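Local structure of putative exotoxin (superantigen) (Streptococcus pyogenes, 1TY0) at residues S102-N107 / S202-Y207; A163-K168 / M198-H203. The protein is a superantigen exotoxin that can use one common surface both to bind T-cell receptors and to dimerize, and that also binds zinc. One frame throughout, in Å; residues are numbered along the deposited sequence.

Interaction 1 of 2, residues S102-N107 / S202-Y207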
loop_
_atom_site.group_PDB
_atom_site.type_symbol
_atom_site.label_atom_id
_atom_site.label_comp_id
_atom_site.label_asym_id
_atom_site.label_seq_id
_atom_site.Cartn_x
_atom_site.Cartn_y
_atom_site.Cartn_z
ATOM N N SER A 102 6.020 9.859 22.763
ATOM C CA SER A 102 7.394 10.306 22.924
ATOM C C SER A 102 7.803 11.203 21.764
ATOM O O SER A 102 7.362 11.017 20.628
ATOM C CB SER A 102 8.333 9.102 23.007
ATOM O OG SER A 102 9.668 9.519 23.231
ATOM N N LYS A 103 8.658 12.173 22.063
ATOM C CA LYS A 103 9.135 13.127 21.074
ATOM C C LYS A 103 10.272 12.544 20.240
ATOM O O LYS A 103 11.200 11.941 20.778
ATOM C CB LYS A 103 9.601 14.396 21.792
ATOM C CG LYS A 103 10.017 15.540 20.886
ATOM C CD LYS A 103 10.411 16.759 21.709
ATOM C CE LYS A 103 10.714 17.955 20.820
ATOM N NZ LYS A 103 11.097 19.160 21.609
ATOM N N ILE A 104 10.190 12.715 18.923
ATOM C CA ILE A 104 11.228 12.222 18.024
ATOM C C ILE A 104 11.885 13.418 17.343
ATOM O O ILE A 104 11.258 14.122 16.554
ATOM C CB ILE A 104 10.648 11.267 16.954
ATOM C CG1 ILE A 104 10.035 10.042 17.638
ATOM C CG2 ILE A 104 11.746 10.839 15.982
ATOM C CD1 ILE A 104 9.371 9.063 16.685
ATOM N N VAL A 105 13.153 13.642 17.663
ATOM C CA VAL A 105 13.899 14.761 17.112
ATOM C C VAL A 105 15.087 14.271 16.303
ATOM O O VAL A 105 15.700 13.257 16.635
ATOM C CB VAL A 105 14.410 15.684 18.242
ATOM C CG1 VAL A 105 15.173 16.863 17.657
ATOM C CG2 VAL A 105 13.239 16.171 19.076
ATOM N N GLY A 106 15.405 14.996 15.236
ATOM C CA GLY A 106 16.527 14.611 14.405
ATOM C C GLY A 106 17.148 15.782 13.678
ATOM O O GLY A 106 16.587 16.880 13.646
ATOM N N ASN A 107 18.316 15.540 13.093
ATOM C CA ASN A 107 19.039 16.563 12.353
ATOM C C ASN A 107 19.078 16.206 10.880
ATOM O O ASN A 107 19.277 15.046 10.516
ATOM C CB ASN A 107 20.477 16.684 12.862
ATOM C CG ASN A 107 20.550 17.145 14.300
ATOM O OD1 ASN A 107 20.097 18.241 14.634
ATOM N ND2 ASN A 107 21.122 16.312 15.161
ATOM N N SER A 202 17.853 8.219 21.265
ATOM C CA SER A 202 18.304 9.576 21.567
ATOM C C SER A 202 17.829 10.565 20.511
ATOM O O SER A 202 17.141 11.536 20.817
ATOM C CB SER A 202 19.827 9.623 21.657
ATOM O OG SER A 202 20.268 10.959 21.813
ATOM N N HIS A 203 18.210 10.308 19.265
ATOM C CA HIS A 203 17.831 11.159 18.145
ATOM C C HIS A 203 18.283 10.479 16.867
ATOM O O HIS A 203 18.827 9.378 16.900
ATOM C CB HIS A 203 18.507 12.529 18.250
ATOM C CG HIS A 203 20.002 12.466 18.223
ATOM N ND1 HIS A 203 20.748 12.018 19.293
ATOM C CD2 HIS A 203 20.891 12.758 17.243
ATOM C CE1 HIS A 203 22.029 12.037 18.973
ATOM N NE2 HIS A 203 22.144 12.481 17.735
ATOM N N PHE A 204 18.058 11.134 15.738
ATOM C CA PHE A 204 18.477 10.574 14.467
ATOM C C PHE A 204 19.119 11.664 13.627
ATOM O O PHE A 204 18.984 12.855 13.914
ATOM C CB PHE A 204 17.280 9.960 13.727
ATOM C CG PHE A 204 16.330 10.969 13.151
ATOM C CD1 PHE A 204 16.543 11.501 11.886
ATOM C CD2 PHE A 204 15.216 11.385 13.874
ATOM C CE1 PHE A 204 15.658 12.435 11.345
ATOM C CE2 PHE A 204 14.325 12.316 13.346
ATOM C CZ PHE A 204 14.545 12.843 12.077
ATOM N N ASP A 205 19.836 11.243 12.597
ATOM C CA ASP A 205 20.495 12.163 11.693
ATOM C C ASP A 205 20.228 11.678 10.285
ATOM O O ASP A 205 20.273 10.481 10.018
ATOM C CB ASP A 205 22.011 12.176 11.927
ATOM C CG ASP A 205 22.399 12.795 13.253
ATOM O OD1 ASP A 205 22.113 13.993 13.457
ATOM O OD2 ASP A 205 22.997 12.085 14.091
ATOM N N ILE A 206 19.926 12.612 9.396
ATOM C CA ILE A 206 19.697 12.301 7.996
ATOM C C ILE A 206 20.807 13.030 7.254
ATOM O O ILE A 206 20.917 14.253 7.349
ATOM C CB ILE A 206 18.345 12.841 7.485
ATOM C CG1 ILE A 206 17.191 12.118 8.178
ATOM C CG2 ILE A 206 18.248 12.649 5.970
ATOM C CD1 ILE A 206 15.823 12.670 7.808
ATOM N N TYR A 207 21.636 12.276 6.541
ATOM C CA TYR A 207 22.731 12.859 5.771
ATOM C C TYR A 207 22.430 12.727 4.286
ATOM O O TYR A 207 22.385 11.617 3.762
ATOM C CB TYR A 207 24.042 12.126 6.061
ATOM C CG TYR A 207 24.564 12.272 7.473
ATOM C CD1 TYR A 207 25.268 13.411 7.866
ATOM C CD2 TYR A 207 24.372 11.262 8.411
ATOM C CE1 TYR A 207 25.771 13.533 9.162
ATOM C CE2 TYR A 207 24.868 11.373 9.705
ATOM C CZ TYR A 207 25.567 12.508 10.075
ATOM O OH TYR A 207 26.071 12.604 11.352
HETATM O O HOH W 1 14.414 12.202 19.869
#
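One water molecule is the best-held polar atom where strands 105-110 and 201-209 meet, gripped by three bonds: it accepts from Val105 N (2.9 Å), donates to Ser202 O (3.0 Å) and bonds Lys103 O weakly. Beyond it the parallel strands bond directly, Phe204 N reaching a lone pair of Val105 O, Asn107 N giving to Phe204 O, and Ile206 N meeting Asn107 O nearly along its C=O axis (2.8 Å). On the face turned to helix 131-146, the Phe204 ring, its CG in the crowded position (chi1 73°), has Gly106 CA over the centre of one face, 3.4 Å from the ring centroid, a CH-pi contact. Ile104 CG2 touches Phe204 CE2.

The other face carries His203 and Asp205, zinc ligands of this protein, though this chain has no bound metal. Asn107 and Asp205 extend side by side, amide and carboxylate nearly coplanar, and Asn107 ND2 bonds the syn lone pair of Asp205 OD1 at 3.0 Å. Ser202 OG meets His203 ND1 in the ring plane at 2.8 Å. These bonds probably limit both groups' rotation and would favour an anionic carboxylate; with ND1 engaged, NE2, turned to Asp205, is the likelier metal-binding nitrogen.

Interaction 2 of 2, residues A163-K168 / M198-H203; sequences AINGNK and MKDFSH
The antiparallel backbones of 163-168 and 198-203 pair Ala163 with His203 and Ile164 with Phe201, and the one-residue shift between these pairs is a classic beta bulge in which Ser202 and His203 both face Ala163. Ala163 carries both bonds of the bulge, its N giving to His203 O (2.8 Å) and its O accepting from Ser202 N (2.9 Å). Past the bulge Asn165 N makes an almost straight bond to Asp200 O (2.8 Å, 168°), which the CA of Ile164 also approaches.

The methyl of Ala163 lies over one face of the His203 imidazole, 3.7 Å from its centroid and offset toward CE1, a CH-pi contact. On the opposite face of the sheet Ile164 divides its branches: CD1 comes to the edge of the Phe201 ring near its plane, while CG2 rests on Asp200 CB (3.7 Å). Phe201, with CG anti to the backbone N, has the His203 backbone N over the centre of one ring face. Asn165 curls over the Asp200 peptide, its ND2 3.1 Å from Asp200 CA. Asp200 OD2 is bonded by Asn197 ND2, and OD1 forms a weak, 3.5 Å salt bridge with Lys199 NZ.

The bulge and the Ala163 methyl probably help to set the position of His203, a zinc ligand of this protein, as is His169 beyond the hairpin loop 165-167. The apolar methyl covers one imidazole face, while the ring nitrogens can still bond in the ring plane, as ND1 does with Ser202 OG.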
loop_
_atom_site.group_PDB
_atom_site.type_symbol
_atom_site.label_atom_id
_atom_site.label_comp_id
_atom_site.label_asym_id
_atom_site.label_seq_id
_atom_site.Cartn_x
_atom_site.Cartn_y
_atom_site.Cartn_z
ATOM N N ALA A 163 20.701 7.298 16.631
ATOM C CA ALA A 163 21.511 7.303 17.838
ATOM C C ALA A 163 20.775 6.640 18.996
ATOM O O ALA A 163 19.703 7.085 19.407
ATOM C CB ALA A 163 21.886 8.731 18.207
ATOM N N ILE A 164 21.364 5.566 19.508
ATOM C CA ILE A 164 20.806 4.818 20.625
ATOM C C ILE A 164 21.781 4.963 21.790
ATOM O O ILE A 164 22.995 4.950 21.588
ATOM C CB ILE A 164 20.672 3.319 20.274
ATOM C CG1 ILE A 164 19.903 3.159 18.962
ATOM C CG2 ILE A 164 19.992 2.575 21.410
ATOM C CD1 ILE A 164 18.503 3.733 18.983
ATOM N N ASN A 165 21.254 5.105 23.003
ATOM C CA ASN A 165 22.105 5.254 24.177
ATOM C C ASN A 165 23.137 4.130 24.212
ATOM O O ASN A 165 22.785 2.953 24.138
ATOM C CB ASN A 165 21.267 5.222 25.462
ATOM C CG ASN A 165 20.179 6.286 25.484
ATOM O OD1 ASN A 165 20.409 7.441 25.115
ATOM N ND2 ASN A 165 18.988 5.903 25.937
ATOM N N GLY A 166 24.410 4.499 24.321
ATOM C CA GLY A 166 25.465 3.503 24.363
ATOM C C GLY A 166 26.353 3.507 23.133
ATOM O O GLY A 166 26.957 2.489 22.794
ATOM N N ASN A 167 26.432 4.655 22.465
ATOM C CA ASN A 167 27.253 4.813 21.267
ATOM C C ASN A 167 26.839 3.934 20.095
ATOM O O ASN A 167 27.617 3.735 19.159
ATOM C CB ASN A 167 28.729 4.551 21.582
ATOM C CG ASN A 167 29.329 5.612 22.472
ATOM O OD1 ASN A 167 29.183 6.808 22.220
ATOM N ND2 ASN A 167 30.023 5.181 23.519
ATOM N N LYS A 168 25.625 3.400 20.143
ATOM C CA LYS A 168 25.145 2.568 19.051
ATOM C C LYS A 168 24.479 3.463 18.020
ATOM O O LYS A 168 23.336 3.891 18.193
ATOM C CB LYS A 168 24.151 1.522 19.554
ATOM C CG LYS A 168 24.770 0.449 20.426
ATOM C CD LYS A 168 23.756 -0.631 20.758
ATOM C CE LYS A 168 24.350 -1.686 21.672
ATOM N NZ LYS A 168 23.352 -2.737 22.012
ATOM N N MET A 198 12.157 2.672 22.509
ATOM C CA MET A 198 12.070 4.127 22.468
ATOM C C MET A 198 12.825 4.814 23.604
ATOM O O MET A 198 13.340 5.919 23.433
ATOM C CB MET A 198 10.603 4.568 22.485
ATOM C CG MET A 198 10.406 6.070 22.318
ATOM S SD MET A 198 11.084 6.717 20.771
ATOM C CE MET A 198 9.713 6.403 19.649
ATOM N N LYS A 199 12.898 4.163 24.759
ATOM C CA LYS A 199 13.584 4.758 25.903
ATOM C C LYS A 199 15.093 4.844 25.698
ATOM O O LYS A 199 15.769 5.626 26.370
ATOM C CB LYS A 199 13.276 3.975 27.181
ATOM C CG LYS A 199 13.763 2.535 27.186
ATOM C CD LYS A 199 13.479 1.886 28.536
ATOM C CE LYS A 199 13.878 0.420 28.560
ATOM N NZ LYS A 199 15.313 0.212 28.222
ATOM N N ASP A 200 15.613 4.039 24.772
ATOM C CA ASP A 200 17.043 4.031 24.464
ATOM C C ASP A 200 17.335 4.931 23.271
ATOM O O ASP A 200 18.494 5.181 22.937
ATOM C CB ASP A 200 17.529 2.613 24.141
ATOM C CG ASP A 200 17.370 1.660 25.305
ATOM O OD1 ASP A 200 17.627 2.075 26.456
ATOM O OD2 ASP A 200 16.998 0.491 25.067
ATOM N N PHE A 201 16.275 5.408 22.630
ATOM C CA PHE A 201 16.400 6.278 21.465
ATOM C C PHE A 201 16.783 7.701 21.862
ATOM O O PHE A 201 16.118 8.321 22.690
ATOM C CB PHE A 201 15.078 6.302 20.700
ATOM C CG PHE A 201 15.079 7.221 19.518
ATOM C CD1 PHE A 201 15.774 6.888 18.361
ATOM C CD2 PHE A 201 14.394 8.429 19.565
ATOM C CE1 PHE A 201 15.783 7.747 17.261
ATOM C CE2 PHE A 201 14.398 9.295 18.474
ATOM C CZ PHE A 201 15.094 8.954 17.320
ATOM N N SER A 202 17.853 8.219 21.265
ATOM C CA SER A 202 18.304 9.576 21.567
ATOM C C SER A 202 17.829 10.565 20.511
ATOM O O SER A 202 17.141 11.536 20.817
ATOM C CB SER A 202 19.827 9.623 21.657
ATOM O OG SER A 202 20.268 10.959 21.813
ATOM N N HIS A 203 18.210 10.308 19.265
ATOM C CA HIS A 203 17.831 11.159 18.145
ATOM C C HIS A 203 18.283 10.479 16.867
ATOM O O HIS A 203 18.827 9.378 16.900
ATOM C CB HIS A 203 18.507 12.529 18.250
ATOM C CG HIS A 203 20.002 12.466 18.223
ATOM N ND1 HIS A 203 20.748 12.018 19.293
ATOM C CD2 HIS A 203 20.891 12.758 17.243
ATOM C CE1 HIS A 203 22.029 12.037 18.973
ATOM N NE2 HIS A 203 22.144 12.481 17.735
#

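How the interactions relate
Both contacts lie in the beta-grasp domain, their centres 10 Å apart, and strand 201-209 joins them. In the five-stranded mixed sheet this strand is central: interaction 1 links it to 105-110 in parallel on one flank, interaction 2 to 157-164 in antiparallel fashion on the other. Along the chain 102-107 comes first, then 163-168, and 198-207 closes both contacts with Ser202 and His203 in common. Ser102 packs on Met198, and Ile104 on both Phe201 and Met198, on the side of the sheet that carries Phe201 and Phe204. The arrangement illustrates how one central strand can gather zinc ligands, here His203 and Asp205, near His169 of the edge strand 168-173.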